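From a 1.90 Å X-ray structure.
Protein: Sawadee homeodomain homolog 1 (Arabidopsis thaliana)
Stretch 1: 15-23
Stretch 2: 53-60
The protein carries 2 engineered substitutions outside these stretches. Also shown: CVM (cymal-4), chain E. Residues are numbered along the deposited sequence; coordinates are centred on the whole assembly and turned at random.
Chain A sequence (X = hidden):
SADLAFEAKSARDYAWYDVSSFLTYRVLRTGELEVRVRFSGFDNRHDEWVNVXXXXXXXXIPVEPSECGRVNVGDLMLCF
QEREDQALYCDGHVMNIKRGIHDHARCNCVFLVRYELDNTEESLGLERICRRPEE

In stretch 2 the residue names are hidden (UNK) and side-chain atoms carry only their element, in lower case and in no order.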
# COMPACT_ATOMS: atom_id res chain seq x y z
N ALA A 15 -3.20 3.70 7.64
CA ALA A 15 -3.47 3.00 6.39
C ALA A 15 -3.45 3.96 5.21
O ALA A 15 -3.59 5.17 5.39
CB ALA A 15 -4.80 2.26 6.47
N TRP A 16 -3.26 3.41 4.00
CA TRP A 16 -3.17 4.21 2.77
C TRP A 16 -4.50 4.28 2.02
O TRP A 16 -5.22 3.28 1.92
CB TRP A 16 -2.08 3.67 1.84
CG TRP A 16 -0.70 3.81 2.40
CD1 TRP A 16 -0.06 2.93 3.23
CD2 TRP A 16 0.20 4.90 2.20
NE1 TRP A 16 1.19 3.40 3.55
CE2 TRP A 16 1.38 4.61 2.93
CE3 TRP A 16 0.14 6.10 1.47
CZ2 TRP A 16 2.48 5.48 2.95
CZ3 TRP A 16 1.23 6.96 1.49
CH2 TRP A 16 2.39 6.64 2.23
N TYR A 17 -4.81 5.47 1.50
CA TYR A 17 -6.06 5.71 0.75
C TYR A 17 -5.77 6.45 -0.55
O TYR A 17 -4.91 7.33 -0.59
CB TYR A 17 -7.04 6.50 1.62
CG TYR A 17 -7.47 5.76 2.87
CD1 TYR A 17 -6.75 5.88 4.06
CD2 TYR A 17 -8.59 4.94 2.85
CE1 TYR A 17 -7.15 5.19 5.22
CE2 TYR A 17 -8.99 4.23 4.00
CZ TYR A 17 -8.27 4.36 5.18
OH TYR A 17 -8.66 3.67 6.31
N ASP A 18 -6.50 6.11 -1.61
CA ASP A 18 -6.35 6.81 -2.89
C ASP A 18 -6.78 8.27 -2.78
O ASP A 18 -7.83 8.58 -2.22
CB ASP A 18 -7.17 6.11 -3.99
CG ASP A 18 -6.58 4.78 -4.40
OD1 ASP A 18 -5.40 4.52 -4.10
OD2 ASP A 18 -7.31 4.00 -5.05
N VAL A 19 -5.95 9.16 -3.33
CA VAL A 19 -6.22 10.60 -3.32
C VAL A 19 -6.96 10.97 -4.61
O VAL A 19 -6.51 10.65 -5.70
CB VAL A 19 -4.92 11.42 -3.23
CG1 VAL A 19 -5.22 12.92 -3.33
CG2 VAL A 19 -4.17 11.11 -1.94
N SER A 20 -8.10 11.63 -4.45
CA SER A 20 -8.86 12.14 -5.59
C SER A 20 -8.31 13.50 -6.04
O SER A 20 -8.16 13.76 -7.25
CB SER A 20 -10.35 12.25 -5.22
OG SER A 20 -11.09 12.86 -6.26
N SER A 21 -8.00 14.36 -5.08
CA SER A 21 -7.38 15.65 -5.37
C SER A 21 -6.74 16.27 -4.13
O SER A 21 -6.96 15.82 -3.00
CB SER A 21 -8.41 16.62 -5.96
OG SER A 21 -9.44 16.92 -5.04
N PHE A 22 -5.94 17.30 -4.37
CA PHE A 22 -5.26 18.06 -3.33
C PHE A 22 -5.88 19.45 -3.27
O PHE A 22 -6.05 20.11 -4.30
CB PHE A 22 -3.76 18.16 -3.66
CG PHE A 22 -3.07 16.82 -3.74
CD1 PHE A 22 -3.11 16.06 -4.91
CD2 PHE A 22 -2.35 16.32 -2.65
CE1 PHE A 22 -2.46 14.83 -5.00
CE2 PHE A 22 -1.70 15.08 -2.73
CZ PHE A 22 -1.75 14.34 -3.90
N LEU A 23 -6.22 19.89 -2.06
CA LEU A 23 -7.02 21.11 -1.88
C LEU A 23 -6.20 22.34 -1.48
O LEU A 23 -6.44 23.45 -1.98
CB LEU A 23 -8.13 20.86 -0.85
CG LEU A 23 -9.08 19.69 -1.14
CD1 LEU A 23 -9.99 19.47 0.05
CD2 LEU A 23 -9.90 19.90 -2.41
N UNK A 53 6.08 14.61 3.07
CA UNK A 53 7.27 13.75 3.03
C UNK A 53 7.00 12.28 3.34
O UNK A 53 7.49 11.40 2.64
c UNK A 53 8.37 14.30 3.95
c UNK A 53 10.75 14.06 4.84
c UNK A 53 10.40 13.90 6.32
n UNK A 53 10.61 12.51 6.82
c UNK A 53 9.67 13.50 3.91
N UNK A 54 6.23 12.01 4.39
CA UNK A 54 6.05 10.64 4.88
C UNK A 54 4.78 9.96 4.38
O UNK A 54 4.70 8.73 4.35
c UNK A 54 7.27 11.18 7.04
o UNK A 54 4.87 11.31 6.89
c UNK A 54 6.01 10.59 6.43
N UNK A 55 3.78 10.75 4.00
CA UNK A 55 2.42 10.23 3.90
C UNK A 55 1.69 10.51 2.58
O UNK A 55 0.47 10.37 2.51
o UNK A 55 2.21 10.28 6.32
c UNK A 55 1.60 10.70 5.10
N UNK A 56 2.44 10.92 1.55
CA UNK A 56 1.92 11.02 0.18
C UNK A 56 2.94 10.37 -0.75
O UNK A 56 4.12 10.69 -0.70
c UNK A 56 0.74 13.22 0.65
c UNK A 56 1.15 12.53 -1.71
c UNK A 56 1.69 12.49 -0.28
N UNK A 57 2.47 9.46 -1.61
CA UNK A 57 3.36 8.81 -2.58
C UNK A 57 2.59 8.42 -3.82
O UNK A 57 1.35 8.41 -3.82
n UNK A 57 4.15 3.21 1.04
c UNK A 57 3.06 3.23 0.27
n UNK A 57 2.87 4.21 -0.61
c UNK A 57 4.05 7.58 -1.97
n UNK A 57 2.16 2.26 0.38
c UNK A 57 3.09 6.43 -1.62
c UNK A 57 3.78 5.33 -0.82
N UNK A 58 3.32 8.08 -4.88
CA UNK A 58 2.70 7.56 -6.09
C UNK A 58 1.94 6.28 -5.74
O UNK A 58 2.41 5.47 -4.93
c UNK A 58 4.28 6.86 -9.61
c UNK A 58 3.20 6.99 -8.54
o UNK A 58 5.46 7.18 -9.32
o UNK A 58 3.95 6.43 -10.74
c UNK A 58 3.76 7.29 -7.16
N UNK A 59 0.79 6.11 -6.37
CA UNK A 59 -0.14 5.03 -6.06
C UNK A 59 0.49 3.67 -6.33
O UNK A 59 1.22 3.50 -7.31
c UNK A 59 -1.41 5.19 -6.89
n UNK A 59 -4.31 6.06 -6.76
c UNK A 59 -2.58 4.30 -6.49
c UNK A 59 -3.86 4.74 -7.20
c UNK A 59 -5.25 6.78 -7.38
n UNK A 59 -5.59 7.97 -6.90
n UNK A 59 -5.84 6.32 -8.47
N UNK A 60 0.22 2.72 -5.44
CA UNK A 60 0.67 1.34 -5.59
C UNK A 60 -0.03 0.71 -6.79
O UNK A 60 -1.05 1.22 -7.25
o UNK A 60 1.16 1.10 -3.22
c UNK A 60 0.40 0.56 -4.30
C1 CVM E . 4.95 14.46 -3.83
C2 CVM E . 3.57 14.85 -3.32
C3 CVM E . 2.73 15.44 -4.45
C4 CVM E . 2.08 16.75 -4.00
C6 CVM E . 1.07 17.33 -5.01
C7 CVM E . 1.55 18.71 -5.49
C8 CVM E . 0.80 19.20 -6.75
C9 CVM E . -0.51 18.43 -7.01
C10 CVM E . -0.28 16.91 -7.13
C11 CVM E . 0.85 16.40 -6.22
O12 CVM E . 4.96 13.05 -4.09
C13 CVM E . 5.87 12.30 -3.25
O14 CVM E . 6.72 13.11 -2.36
C15 CVM E . 7.51 12.29 -1.45
C16 CVM E . 8.38 11.25 -2.18
C17 CVM E . 7.68 10.52 -3.35
C18 CVM E . 6.76 11.45 -4.16
C19 CVM E . 8.42 13.17 -0.57
O20 CVM E . 8.74 14.38 -1.26
O21 CVM E . 8.67 9.95 -4.22
O22 CVM E . 5.94 10.67 -5.04
O23 CVM E . 8.78 10.25 -1.24

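Position 53 carries four carbons in an unbranched row ending in a nitrogen, and none of these atoms comes near stretch 1. A linear chain tipped with an amine is lysine. Lys53 is exposed, where a charged amine can stay solvated, and its backbone O lies 3.8 Å from C19 of the cymal-4 molecule.

At position 54, CB bears one oxygen and one carbon. The side chain leaves sideways and touches nothing on stretch 1; the backbone makes the contact, with O of position 54 lying 3.8 Å from CH2 of Trp16. A beta-branched residue with one hydroxyl is threonine. The site is exposed, and the hydroxyl of Thr54 has hydrogen-bond partners, among them the side-chain oxygen of position 55.

Position 55 has just one carbon and one oxygen. Its backbone O approaches CZ3 of Trp16 at 3.6 Å, so again the main chain meets the indole. So short a side chain ending in oxygen is serine. Ser55 is buried, and its hydroxyl finds a polar partner close at hand: Thr54 OG1 and Ser55 OG are hydrogen-bonded at 2.9 Å, and either could be the donor.

Position 56 shows three carbons, with CB forking into two and no polar atom. Although the CA-to-CB bond points away from stretch 1, one branch carbon of position 56 lies 4.0 Å from CE2 of Phe22, at the edge of that ring. This is valine, and the branch carbon is CG1. A compact apolar side chain suits this buried place, while Val56 O lies 3.5 Å from C13 of cymal-4.

Position 57 has three carbons, a nitrogen, and then a carbon carrying two more nitrogens: a guanidinium. The side chain starts sideways, but its extended chain brings the end to Trp16, where the guanidinium lies flat on the indole, the planes only 9° apart. The residue is arginine. Arg57 NH1 is 3.4 Å from Trp16 CZ2, and Arg57 CZ sits 3.7 Å from the centroid of the six-membered ring formed by Trp16 CD2, CE2, CE3, CZ2, CZ3 and CH2. This is a cation-pi stack. It leaves the edge of the guanidinium free for hydrogen bonds, which its nitrogens make elsewhere in the structure.

Position 58 has three carbons, the third bearing two oxygens, and extends out of reach of stretch 1. This is glutamate. Glu58 is partly exposed, which suits a charged side chain.

Position 59 has three carbons, a nitrogen, then a carbon carrying two more nitrogens. The chain nitrogen of position 59 lies 3.3 Å from OD1 of Asp18, a salt bridge in which the oxygen stands well out of the guanidinium plane, so charge attraction acts without an N-H pointing at it. This is a second arginine, and the nitrogen is NE of Arg59.

Position 60 has one carbon and one oxygen and makes no contact with stretch 1, though its CA-to-CB bond points toward it. It is again serine; Ser60 is buried, and its small hydroxyl is hydrogen-bonded elsewhere in the structure.

The two strands cross at nearly a right angle, and no hydrogen bond joins the stretches. Side chains span the gap instead: Trp16 packs against backbone and stacks with Arg57, Phe22 meets Val56, and Asp18 pairs electrostatically with Arg59.

Stretch 2 53-60: KTSVRERS
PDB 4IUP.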